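Local coordinates for protein prephenate dehydrogenase (PDB 3KTD) that probably catalyses the NAD(P)+-dependent oxidative decarboxylation of prephenate, a step in aromatic amino acid biosynthesis, at residues C12-G17 with E59-R64; A30-F35 with A175-A180; V101-A106 with V197-H202; P313-H318 with I329-L334. All coordinates share one frame; numbering follows the deposited sequence.

Interaction 1: residues C12-G17 with E59-R64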
loop_
_atom_site.group_PDB
_atom_site.type_symbol
_atom_site.label_atom_id
_atom_site.label_comp_id
_atom_site.label_asym_id
_atom_site.label_seq_id
_atom_site.Cartn_x
_atom_site.Cartn_y
_atom_site.Cartn_z
ATOM N N CYS A 12 12.913 -0.795 33.080
ATOM C CA CYS A 12 14.005 -1.723 32.743
ATOM C C CYS A 12 13.716 -2.458 31.416
ATOM O O CYS A 12 12.918 -3.401 31.388
ATOM C CB CYS A 12 14.196 -2.724 33.883
ATOM S SG CYS A 12 15.471 -3.975 33.619
ATOM N N ILE A 13 14.378 -2.039 30.333
ATOM C CA ILE A 13 14.102 -2.581 28.986
ATOM C C ILE A 13 14.991 -3.777 28.618
ATOM O O ILE A 13 16.217 -3.657 28.559
ATOM C CB ILE A 13 14.262 -1.496 27.893
ATOM C CG1 ILE A 13 13.397 -0.275 28.203
ATOM C CG2 ILE A 13 13.861 -2.053 26.539
ATOM C CD1 ILE A 13 13.699 0.926 27.362
ATOM N N LEU A 14 14.366 -4.924 28.367
ATOM C CA LEU A 14 15.087 -6.131 27.987
ATOM C C LEU A 14 14.973 -6.300 26.471
ATOM O O LEU A 14 13.892 -6.571 25.930
ATOM C CB LEU A 14 14.546 -7.340 28.746
ATOM C CG LEU A 14 15.134 -7.619 30.142
ATOM C CD1 LEU A 14 15.615 -6.368 30.876
ATOM C CD2 LEU A 14 14.122 -8.396 30.993
ATOM N N GLY A 15 16.100 -6.128 25.790
ATOM C CA GLY A 15 16.126 -6.094 24.338
ATOM C C GLY A 15 16.134 -4.636 23.922
ATOM O O GLY A 15 15.225 -3.879 24.289
ATOM N N LEU A 16 17.166 -4.242 23.171
ATOM C CA LEU A 16 17.342 -2.855 22.752
ATOM C C LEU A 16 17.495 -2.708 21.247
ATOM O O LEU A 16 18.510 -2.205 20.763
ATOM C CB LEU A 16 18.538 -2.230 23.485
ATOM C CG LEU A 16 18.317 -2.090 24.993
ATOM C CD1 LEU A 16 19.577 -1.621 25.728
ATOM C CD2 LEU A 16 17.146 -1.150 25.252
ATOM N N GLY A 17 16.467 -3.143 20.519
ATOM C CA GLY A 17 16.398 -2.980 19.062
ATOM C C GLY A 17 15.520 -1.796 18.683
ATOM O O GLY A 17 15.395 -0.838 19.443
ATOM N N GLU A 59 21.542 -11.578 33.933
ATOM C CA GLU A 59 21.378 -11.903 35.353
ATOM C C GLU A 59 21.541 -10.651 36.221
ATOM O O GLU A 59 20.764 -10.432 37.154
ATOM C CB GLU A 59 22.371 -12.980 35.808
ATOM C CG GLU A 59 21.979 -13.615 37.157
ATOM C CD GLU A 59 23.139 -14.268 37.903
ATOM O OE1 GLU A 59 24.313 -14.065 37.515
ATOM O OE2 GLU A 59 22.868 -14.976 38.904
ATOM N N ALA A 60 22.548 -9.836 35.910
ATOM C CA ALA A 60 22.824 -8.629 36.690
ATOM C C ALA A 60 21.693 -7.619 36.554
ATOM O O ALA A 60 21.286 -7.005 37.548
ATOM C CB ALA A 60 24.144 -8.006 36.279
ATOM N N THR A 61 21.179 -7.464 35.331
ATOM C CA THR A 61 20.104 -6.515 35.064
ATOM C C THR A 61 18.853 -6.870 35.851
ATOM O O THR A 61 18.252 -6.003 36.482
ATOM C CB THR A 61 19.753 -6.446 33.568
ATOM O OG1 THR A 61 20.900 -6.019 32.824
ATOM C CG2 THR A 61 18.611 -5.468 33.324
ATOM N N LEU A 62 18.471 -8.143 35.821
ATOM C CA LEU A 62 17.273 -8.602 36.525
ATOM C C LEU A 62 17.419 -8.509 38.044
ATOM O O LEU A 62 16.442 -8.236 38.743
ATOM C CB LEU A 62 16.917 -10.028 36.102
ATOM C CG LEU A 62 16.460 -10.183 34.645
ATOM C CD1 LEU A 62 16.415 -11.646 34.221
ATOM C CD2 LEU A 62 15.101 -9.534 34.431
ATOM N N GLN A 63 18.633 -8.732 38.551
ATOM C CA GLN A 63 18.910 -8.604 39.988
ATOM C C GLN A 63 18.622 -7.174 40.459
ATOM O O GLN A 63 17.979 -6.961 41.488
ATOM C CB GLN A 63 20.364 -8.977 40.288
ATOM C CG GLN A 63 20.705 -8.937 41.786
ATOM C CD GLN A 63 22.154 -9.320 42.086
ATOM O OE1 GLN A 63 23.086 -8.894 41.395
ATOM N NE2 GLN A 63 22.346 -10.119 43.136
ATOM N N ARG A 64 19.108 -6.212 39.678
ATOM C CA ARG A 64 18.921 -4.785 39.927
ATOM C C ARG A 64 17.471 -4.398 39.707
ATOM O O ARG A 64 16.910 -3.609 40.462
ATOM C CB ARG A 64 19.821 -3.974 38.982
ATOM C CG ARG A 64 19.623 -2.459 39.017
ATOM C CD ARG A 64 20.546 -1.774 38.021
ATOM N NE ARG A 64 20.136 -0.403 37.709
ATOM C CZ ARG A 64 20.722 0.371 36.793
ATOM N NH1 ARG A 64 21.752 -0.073 36.075
ATOM N NH2 ARG A 64 20.273 1.602 36.584
#
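C12 and L14, two apart on strand 11-14 and both directed at helix 58-67, meet T61 and L62 on one face of that helix. The sulfur of C12 comes against the methyl of T61, with SG 3.5 Å from CG2. The same methyl lies 4.0 Å from CD1 of L14, the two side chains lying alongside one another and pointing opposite ways. The other branch of L14 crosses L62 at about a right angle, bringing L14 CD2 within 3.8 Å of L62 CD2. No hydrogen bond spans the interface; small and branched apolar groups suit this wholly buried seam.

T61 serves two needs at once. With chi1 at -61° its CG2 stands anti to the backbone N and reaches the strand, while OG1 turns back to hydrogen-bond the carbonyl of D57 and so brings no unmet polar group into the core. The short segments 12-14 and 59-64 run nearly antiparallel, their axes at 151°, as expected for a Rossmann-type layer of helix on sheet. Just beyond the strand, G15 and G17 fit the glycine-rich GxGxxG turn, consistent with dinucleotide binding; at G15 the backbone angles would drive a CB into the carbonyl O of L14, so glycine suits this turn.

Strand 11-14 lies between strands 34-37 and 71-74. F35 and Y37 touch T61, while L84 and V88 of helix 78-91 pack on L14 and L62 respectively.

Interaction 2: residues A30-F35 with A175-A180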
loop_
_atom_site.group_PDB
_atom_site.type_symbol
_atom_site.label_atom_id
_atom_site.label_comp_id
_atom_site.label_asym_id
_atom_site.label_seq_id
_atom_site.Cartn_x
_atom_site.Cartn_y
_atom_site.Cartn_z
ATOM N N ALA A 30 13.111 12.343 27.696
ATOM C CA ALA A 30 12.093 12.822 28.642
ATOM C C ALA A 30 12.574 12.819 30.097
ATOM O O ALA A 30 11.808 13.151 30.990
ATOM C CB ALA A 30 10.806 11.995 28.517
ATOM N N ASN A 31 13.823 12.412 30.323
ATOM C CA ASN A 31 14.485 12.473 31.629
ATOM C C ASN A 31 13.947 11.529 32.702
ATOM O O ASN A 31 14.111 11.809 33.891
ATOM C CB ASN A 31 14.510 13.920 32.167
ATOM C CG ASN A 31 15.440 14.090 33.373
ATOM O OD1 ASN A 31 16.424 13.360 33.527
ATOM N ND2 ASN A 31 15.123 15.056 34.233
ATOM N N HIS A 32 13.324 10.416 32.311
ATOM C CA HIS A 32 12.814 9.412 33.252
ATOM C C HIS A 32 13.891 8.359 33.533
ATOM O O HIS A 32 14.675 8.030 32.647
ATOM C CB HIS A 32 11.569 8.713 32.681
ATOM C CG HIS A 32 10.367 9.599 32.551
ATOM N ND1 HIS A 32 9.969 10.143 31.348
ATOM C CD2 HIS A 32 9.465 10.022 33.470
ATOM C CE1 HIS A 32 8.880 10.867 31.534
ATOM N NE2 HIS A 32 8.553 10.809 32.812
ATOM N N SER A 33 13.901 7.822 34.751
ATOM C CA SER A 33 14.848 6.786 35.152
ATOM C C SER A 33 14.666 5.532 34.300
ATOM O O SER A 33 13.595 4.937 34.301
ATOM C CB SER A 33 14.640 6.446 36.632
ATOM O OG SER A 33 15.567 5.464 37.061
ATOM N N VAL A 34 15.717 5.129 33.588
ATOM C CA VAL A 34 15.645 3.959 32.715
ATOM C C VAL A 34 17.008 3.308 32.470
ATOM O O VAL A 34 18.047 3.980 32.441
ATOM C CB VAL A 34 15.025 4.334 31.346
ATOM C CG1 VAL A 34 15.911 5.332 30.607
ATOM C CG2 VAL A 34 14.798 3.095 30.495
ATOM N N PHE A 35 16.990 1.993 32.295
ATOM C CA PHE A 35 18.194 1.225 31.984
ATOM C C PHE A 35 17.786 -0.045 31.234
ATOM O O PHE A 35 16.611 -0.395 31.210
ATOM C CB PHE A 35 19.007 0.923 33.261
ATOM C CG PHE A 35 18.318 0.014 34.242
ATOM C CD1 PHE A 35 17.243 0.461 34.994
ATOM C CD2 PHE A 35 18.775 -1.274 34.448
ATOM C CE1 PHE A 35 16.608 -0.380 35.905
ATOM C CE2 PHE A 35 18.152 -2.122 35.359
ATOM C CZ PHE A 35 17.066 -1.675 36.085
ATOM N N ALA A 175 3.888 4.763 28.132
ATOM C CA ALA A 175 3.461 4.949 26.742
ATOM C C ALA A 175 3.115 6.410 26.458
ATOM O O ALA A 175 3.415 6.929 25.374
ATOM C CB ALA A 175 2.269 4.061 26.427
ATOM N N LEU A 176 2.484 7.076 27.428
ATOM C CA LEU A 176 2.124 8.486 27.260
ATOM C C LEU A 176 3.371 9.385 27.362
ATOM O O LEU A 176 3.471 10.385 26.649
ATOM C CB LEU A 176 1.058 8.916 28.273
ATOM C CG LEU A 176 -0.343 8.293 28.190
ATOM C CD1 LEU A 176 -1.138 8.698 29.445
ATOM C CD2 LEU A 176 -1.093 8.681 26.922
ATOM N N ALA A 177 4.322 9.011 28.223
ATOM C CA ALA A 177 5.578 9.758 28.386
ATOM C C ALA A 177 6.394 9.907 27.084
ATOM O O ALA A 177 7.189 10.854 26.966
ATOM C CB ALA A 177 6.441 9.114 29.468
ATOM N N VAL A 178 6.202 8.988 26.125
ATOM C CA VAL A 178 6.906 9.034 24.827
ATOM C C VAL A 178 5.975 9.419 23.642
ATOM O O VAL A 178 6.135 8.943 22.503
ATOM C CB VAL A 178 7.642 7.684 24.544
ATOM C CG1 VAL A 178 8.612 7.363 25.667
ATOM C CG2 VAL A 178 6.650 6.531 24.354
ATOM N N GLY A 179 4.997 10.275 23.934
ATOM C CA GLY A 179 4.070 10.805 22.930
ATOM C C GLY A 179 3.088 9.847 22.279
ATOM O O GLY A 179 2.514 10.169 21.242
ATOM N N ALA A 180 2.865 8.675 22.861
ATOM C CA ALA A 180 1.940 7.722 22.249
ATOM C C ALA A 180 0.498 8.016 22.614
ATOM O O ALA A 180 0.207 8.782 23.524
ATOM C CB ALA A 180 2.290 6.300 22.634
#
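A30 and H32, just after helix 18-29, approach A177 at the end of helix 162-177, and the contact is entirely van der Waals. H32 has two deposited conformers, so its part is doubtful in detail; in the one described, CE1 lies 3.6 Å from CB of A177, the ring being set obliquely to that methyl. With chi1 at -67° the imidazole stands beside its own backbone N, which carries it over toward the neighbouring helix. A30 adds a looser touch, its CB 4.1 Å from A177 O. Two alanines suit the place because their short side chains let the helix ends come close beside the imidazole.

Backbone hydrogen bonds shape each partner from within. On one side A180 N reaches A175 O and G179 N reaches L176 O, each at 3.1 Å, with glycine accommodating the positive phi. On the other, N31, first past helix 18-29, has positive phi and two bonds run back into the last turn; asparagine tolerates this well.

Next to the contact, V178 packs on L27 of helix 18-29 and on W147 of strand 146-149. Both helices thus end in Schellman motifs of a Rossmann-type nucleotide-binding domain, the one at N31 leading toward strand 34-37.

Interaction 3: residues V101-A106 with V197-H202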
loop_
_atom_site.group_PDB
_atom_site.type_symbol
_atom_site.label_atom_id
_atom_site.label_comp_id
_atom_site.label_asym_id
_atom_site.label_seq_id
_atom_site.Cartn_x
_atom_site.Cartn_y
_atom_site.Cartn_z
ATOM N N VAL A 101 4.828 -7.244 21.755
ATOM C CA VAL A 101 4.599 -8.100 20.597
ATOM C C VAL A 101 3.279 -7.863 19.863
ATOM O O VAL A 101 2.239 -7.626 20.459
ATOM C CB VAL A 101 4.737 -9.580 21.010
ATOM C CG1 VAL A 101 4.430 -10.513 19.857
ATOM C CG2 VAL A 101 6.154 -9.833 21.545
ATOM N N SER A 102 3.372 -7.945 18.542
ATOM C CA SER A 102 2.266 -7.806 17.583
ATOM C C SER A 102 1.020 -8.634 17.878
ATOM O O SER A 102 -0.074 -8.217 17.525
ATOM C CB SER A 102 2.792 -8.154 16.175
ATOM O OG SER A 102 3.776 -9.196 16.212
ATOM N N VAL A 103 1.192 -9.808 18.488
ATOM C CA VAL A 103 0.081 -10.689 18.871
ATOM C C VAL A 103 0.040 -10.746 20.393
ATOM O O VAL A 103 1.084 -10.742 21.035
ATOM C CB VAL A 103 0.257 -12.110 18.298
ATOM C CG1 VAL A 103 -0.942 -12.981 18.628
ATOM C CG2 VAL A 103 0.442 -12.047 16.803
ATOM N N LYS A 104 -1.161 -10.806 20.965
ATOM C CA LYS A 104 -1.342 -10.684 22.419
ATOM C C LYS A 104 -1.883 -11.934 23.113
ATOM O O LYS A 104 -1.477 -12.236 24.237
ATOM C CB LYS A 104 -2.253 -9.490 22.710
ATOM C CG LYS A 104 -1.545 -8.158 22.604
ATOM C CD LYS A 104 -0.829 -7.837 23.895
ATOM C CE LYS A 104 0.556 -7.329 23.655
ATOM N NZ LYS A 104 1.433 -8.393 23.115
ATOM N N THR A 105 -2.796 -12.657 22.474
ATOM C CA THR A 105 -3.347 -13.855 23.098
ATOM C C THR A 105 -2.248 -14.874 23.378
ATOM O O THR A 105 -2.213 -15.473 24.458
ATOM C CB THR A 105 -4.441 -14.520 22.245
ATOM O OG1 THR A 105 -5.552 -13.629 22.111
ATOM C CG2 THR A 105 -4.927 -15.824 22.888
ATOM N N ALA A 106 -1.346 -15.064 22.418
ATOM C CA ALA A 106 -0.282 -16.052 22.575
ATOM C C ALA A 106 0.605 -15.740 23.790
ATOM O O ALA A 106 1.055 -16.659 24.492
ATOM C CB ALA A 106 0.547 -16.146 21.305
ATOM N N VAL A 197 -6.086 -5.596 10.115
ATOM C CA VAL A 197 -5.382 -4.398 9.649
ATOM C C VAL A 197 -3.871 -4.515 9.474
ATOM O O VAL A 197 -3.231 -3.591 8.956
ATOM C CB VAL A 197 -5.683 -3.188 10.562
ATOM C CG1 VAL A 197 -7.177 -2.933 10.621
ATOM C CG2 VAL A 197 -5.118 -3.408 11.942
ATOM N N SER A 198 -3.299 -5.640 9.876
ATOM C CA SER A 198 -1.850 -5.810 9.800
ATOM C C SER A 198 -1.415 -7.165 9.243
ATOM O O SER A 198 -0.572 -7.237 8.351
ATOM C CB SER A 198 -1.244 -5.600 11.187
ATOM O OG SER A 198 0.118 -5.983 11.198
ATOM N N HIS A 199 -1.982 -8.241 9.775
ATOM C CA HIS A 199 -1.594 -9.580 9.359
ATOM C C HIS A 199 -2.129 -9.905 7.960
ATOM O O HIS A 199 -1.360 -10.308 7.102
ATOM C CB HIS A 199 -1.988 -10.629 10.414
ATOM C CG HIS A 199 -1.448 -10.328 11.787
ATOM N ND1 HIS A 199 -2.051 -10.771 12.945
ATOM C CD2 HIS A 199 -0.388 -9.582 12.180
ATOM C CE1 HIS A 199 -1.365 -10.342 13.988
ATOM N NE2 HIS A 199 -0.351 -9.617 13.550
ATOM N N LEU A 200 -3.421 -9.695 7.716
ATOM C CA LEU A 200 -3.980 -9.875 6.372
ATOM C C LEU A 200 -3.284 -8.921 5.414
ATOM O O LEU A 200 -3.031 -9.277 4.258
ATOM C CB LEU A 200 -5.490 -9.615 6.354
ATOM C CG LEU A 200 -6.222 -9.720 5.004
ATOM C CD1 LEU A 200 -6.222 -11.153 4.468
ATOM C CD2 LEU A 200 -7.653 -9.201 5.137
ATOM N N THR A 201 -2.964 -7.714 5.899
ATOM C CA THR A 201 -2.255 -6.725 5.079
ATOM C C THR A 201 -0.984 -7.369 4.553
ATOM O O THR A 201 -0.695 -7.324 3.350
ATOM C CB THR A 201 -1.918 -5.446 5.864
ATOM O OG1 THR A 201 -3.125 -4.861 6.361
ATOM C CG2 THR A 201 -1.182 -4.419 4.986
ATOM N N HIS A 202 -0.246 -8.007 5.458
ATOM C CA HIS A 202 0.986 -8.712 5.078
ATOM C C HIS A 202 0.752 -9.913 4.149
ATOM O O HIS A 202 1.518 -10.105 3.220
ATOM C CB HIS A 202 1.781 -9.123 6.317
ATOM C CG HIS A 202 2.484 -7.978 6.977
ATOM N ND1 HIS A 202 2.040 -7.404 8.148
ATOM C CD2 HIS A 202 3.582 -7.278 6.607
ATOM C CE1 HIS A 202 2.846 -6.413 8.481
ATOM N NE2 HIS A 202 3.788 -6.313 7.560
#
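The loop between strand 97-99 and helix 105-113, part of the Rossmann-type domain, meets helix 187-214 of the dimerization region through S102, V103 and H199. The imidazole of H199 reaches across from the helix, CG lying beside its own backbone N (chi1 -55°). V103 offers one methyl to it: CG2 comes 3.8 Å from H199 CE1, approaching the ring obliquely. The carbonyl of S102 lies at the ring edge, near its plane, but at 4.2 Å from S102 O to H199 NE2 this is proximity, not a hydrogen bond. A compact valine suits this buried seam, where it also touches N248, the residue whose ND2 hydrogen-bonds H199 ND1 and so helps fix the ring's rotation.

The loop is itself firmly tied. K104 NZ turns back to V101 O at 2.9 Å and to V103 O at 3.2 Å, the latter from above the carbonyl plane, and its charge is met by D99 in a salt bridge; a lysine can thus be buried here. D191, about two turns earlier on the same long helix as H199, links the two domains again, bonding K104 N, just before helix 105-113, and T105 OG1 of its first residue. Along that long helix a wider pi-type turn occupies 197-199, while V197 and L200 pack on S219 and V211 of the second subunit.

Interaction 4: residues P313-H318 with I329-L334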
loop_
_atom_site.group_PDB
_atom_site.type_symbol
_atom_site.label_atom_id
_atom_site.label_comp_id
_atom_site.label_asym_id
_atom_site.label_seq_id
_atom_site.Cartn_x
_atom_site.Cartn_y
_atom_site.Cartn_z
ATOM N N PRO A 313 -11.441 9.354 19.194
ATOM C CA PRO A 313 -12.026 9.950 20.389
ATOM C C PRO A 313 -11.123 9.750 21.593
ATOM O O PRO A 313 -10.263 8.879 21.572
ATOM C CB PRO A 313 -13.345 9.192 20.559
ATOM C CG PRO A 313 -13.178 7.941 19.801
ATOM C CD PRO A 313 -12.285 8.271 18.658
ATOM N N VAL A 314 -11.330 10.550 22.628
ATOM C CA VAL A 314 -10.481 10.510 23.808
ATOM C C VAL A 314 -11.306 10.451 25.096
ATOM O O VAL A 314 -12.072 11.361 25.390
ATOM C CB VAL A 314 -9.514 11.722 23.828
ATOM C CG1 VAL A 314 -10.251 13.005 23.507
ATOM C CG2 VAL A 314 -8.793 11.827 25.163
ATOM N N LEU A 315 -11.154 9.354 25.838
ATOM C CA LEU A 315 -11.789 9.181 27.140
ATOM C C LEU A 315 -10.766 9.378 28.244
ATOM O O LEU A 315 -9.634 8.903 28.143
ATOM C CB LEU A 315 -12.403 7.788 27.283
ATOM C CG LEU A 315 -13.873 7.637 26.898
ATOM C CD1 LEU A 315 -14.184 8.306 25.556
ATOM C CD2 LEU A 315 -14.251 6.156 26.890
ATOM N N ARG A 316 -11.188 10.069 29.300
ATOM C CA ARG A 316 -10.352 10.326 30.472
ATOM C C ARG A 316 -10.749 9.379 31.600
ATOM O O ARG A 316 -11.838 9.492 32.157
ATOM C CB ARG A 316 -10.492 11.795 30.912
ATOM C CG ARG A 316 -9.710 12.773 30.027
ATOM C CD ARG A 316 -10.288 14.189 30.012
ATOM N NE ARG A 316 -10.387 14.804 31.336
ATOM C CZ ARG A 316 -10.680 16.088 31.561
ATOM N NH1 ARG A 316 -10.887 16.930 30.549
ATOM N NH2 ARG A 316 -10.745 16.544 32.813
ATOM N N LEU A 317 -9.872 8.436 31.921
ATOM C CA LEU A 317 -10.133 7.496 33.007
ATOM C C LEU A 317 -9.691 8.105 34.320
ATOM O O LEU A 317 -8.796 8.940 34.350
ATOM C CB LEU A 317 -9.383 6.183 32.800
ATOM C CG LEU A 317 -9.514 5.525 31.430
ATOM C CD1 LEU A 317 -8.847 4.161 31.455
ATOM C CD2 LEU A 317 -10.967 5.410 31.015
ATOM N N HIS A 318 -10.322 7.673 35.405
ATOM C CA HIS A 318 -9.946 8.104 36.742
ATOM C C HIS A 318 -9.797 6.859 37.602
ATOM O O HIS A 318 -10.674 6.558 38.412
ATOM C CB HIS A 318 -11.008 9.038 37.335
ATOM C CG HIS A 318 -11.232 10.286 36.541
ATOM N ND1 HIS A 318 -12.165 10.367 35.526
ATOM C CD2 HIS A 318 -10.651 11.508 36.615
ATOM C CE1 HIS A 318 -12.147 11.583 35.010
ATOM N NE2 HIS A 318 -11.237 12.294 35.650
ATOM N N ILE A 329 -13.618 -0.724 28.558
ATOM C CA ILE A 329 -14.388 -1.462 27.540
ATOM C C ILE A 329 -15.022 -0.477 26.545
ATOM O O ILE A 329 -15.071 -0.729 25.340
ATOM C CB ILE A 329 -15.504 -2.348 28.174
ATOM C CG1 ILE A 329 -14.896 -3.480 29.004
ATOM C CG2 ILE A 329 -16.383 -2.958 27.107
ATOM C CD1 ILE A 329 -15.918 -4.450 29.547
ATOM N N HIS A 330 -15.495 0.648 27.073
ATOM C CA HIS A 330 -16.092 1.699 26.265
ATOM C C HIS A 330 -15.036 2.250 25.304
ATOM O O HIS A 330 -15.335 2.536 24.151
ATOM C CB HIS A 330 -16.680 2.787 27.181
ATOM C CG HIS A 330 -17.584 3.765 26.487
ATOM N ND1 HIS A 330 -17.770 5.056 26.943
ATOM C CD2 HIS A 330 -18.350 3.647 25.374
ATOM C CE1 HIS A 330 -18.616 5.685 26.145
ATOM N NE2 HIS A 330 -18.978 4.855 25.182
ATOM N N ALA A 331 -13.795 2.360 25.768
ATOM C CA ALA A 331 -12.697 2.835 24.926
ATOM C C ALA A 331 -12.328 1.797 23.868
ATOM O O ALA A 331 -11.994 2.149 22.733
ATOM C CB ALA A 331 -11.491 3.164 25.773
ATOM N N GLU A 332 -12.385 0.526 24.258
ATOM C CA GLU A 332 -12.068 -0.592 23.372
ATOM C C GLU A 332 -13.028 -0.640 22.181
ATOM O O GLU A 332 -12.597 -0.758 21.036
ATOM C CB GLU A 332 -12.152 -1.906 24.152
ATOM C CG GLU A 332 -11.746 -3.164 23.385
ATOM C CD GLU A 332 -12.247 -4.437 24.063
ATOM O OE1 GLU A 332 -13.447 -4.754 23.926
ATOM O OE2 GLU A 332 -11.449 -5.127 24.729
ATOM N N THR A 333 -14.325 -0.555 22.469
ATOM C CA THR A 333 -15.361 -0.601 21.444
ATOM C C THR A 333 -15.225 0.551 20.451
ATOM O O THR A 333 -15.472 0.396 19.249
ATOM C CB THR A 333 -16.760 -0.502 22.080
ATOM O OG1 THR A 333 -16.846 -1.405 23.191
ATOM C CG2 THR A 333 -17.854 -0.815 21.045
ATOM N N LEU A 334 -14.834 1.706 20.978
ATOM C CA LEU A 334 -14.726 2.921 20.196
ATOM C C LEU A 334 -13.333 3.138 19.603
ATOM O O LEU A 334 -13.153 4.004 18.746
ATOM C CB LEU A 334 -15.105 4.123 21.070
ATOM C CG LEU A 334 -16.561 4.236 21.517
ATOM C CD1 LEU A 334 -16.716 5.414 22.459
ATOM C CD2 LEU A 334 -17.482 4.384 20.313
#
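L315 projects from strand 314-317 toward helix 324-334 and crosses the side chain of H330 at about a right angle. One branch does the touching: CD2 of L315 lies 3.7 Å from H330 ND1, coming at the imidazole obliquely. The same methyl reaches the helix surface beside it, 4.2 Å from the CB of A331. Alanine suits that position, since its single methyl lets the leucine settle close to the helix backbone. H330 has its CG anti to the backbone N (chi1 -167°), which swings the ring out across the end of L315 at the exposed border; ND1 also has a weak hydrogen bond to Q327.

At the other end P313 faces L334. The proline ring places CG 4.5 Å from L334 CB and 4.1 Å from L334 O, a carbonyl that accepts a hydrogen bond from R294. A rigid apolar ring suits this partly exposed position, since it lays carbon against the leucine at the end of the helix without bringing a polar group to the seam.

Strand, helix and parallel strand 337-340 form a beta-alpha-beta unit, in which A331 also packs on I338. With no hydrogen bond between the two segments, their cohesion is dispersive and hydrophobic; the backbone bonds of P313 and L315 to strand 337-340 hold the strand in its sheet, while packing alone joins it to the helix.

Interactions 1 and 2 share the large mixed sheet, where strands 11-14 and 34-37 are neighbours; their centres lie 17 Å apart, yet they touch, I13 N probably hydrogen-bonding F35 O at 2.9 Å. Their segments alternate along the chain, as do those of interactions 2 and 3, which interleaves the nucleotide-binding fold with the interdomain contact. Interaction 3, its centre about 25 Å from that of interaction 2, joins this fold to helix 187-214. Interaction 4 comes last, within a separate beta-alpha-beta unit whose two strands form a small parallel sheet, its centre 22 Å from those of interactions 2 and 3. Interactions 3 and 4 both touch the second subunit. Together they sample the Rossmann-type nucleotide-binding domain, interdomain seam and C-terminal unit.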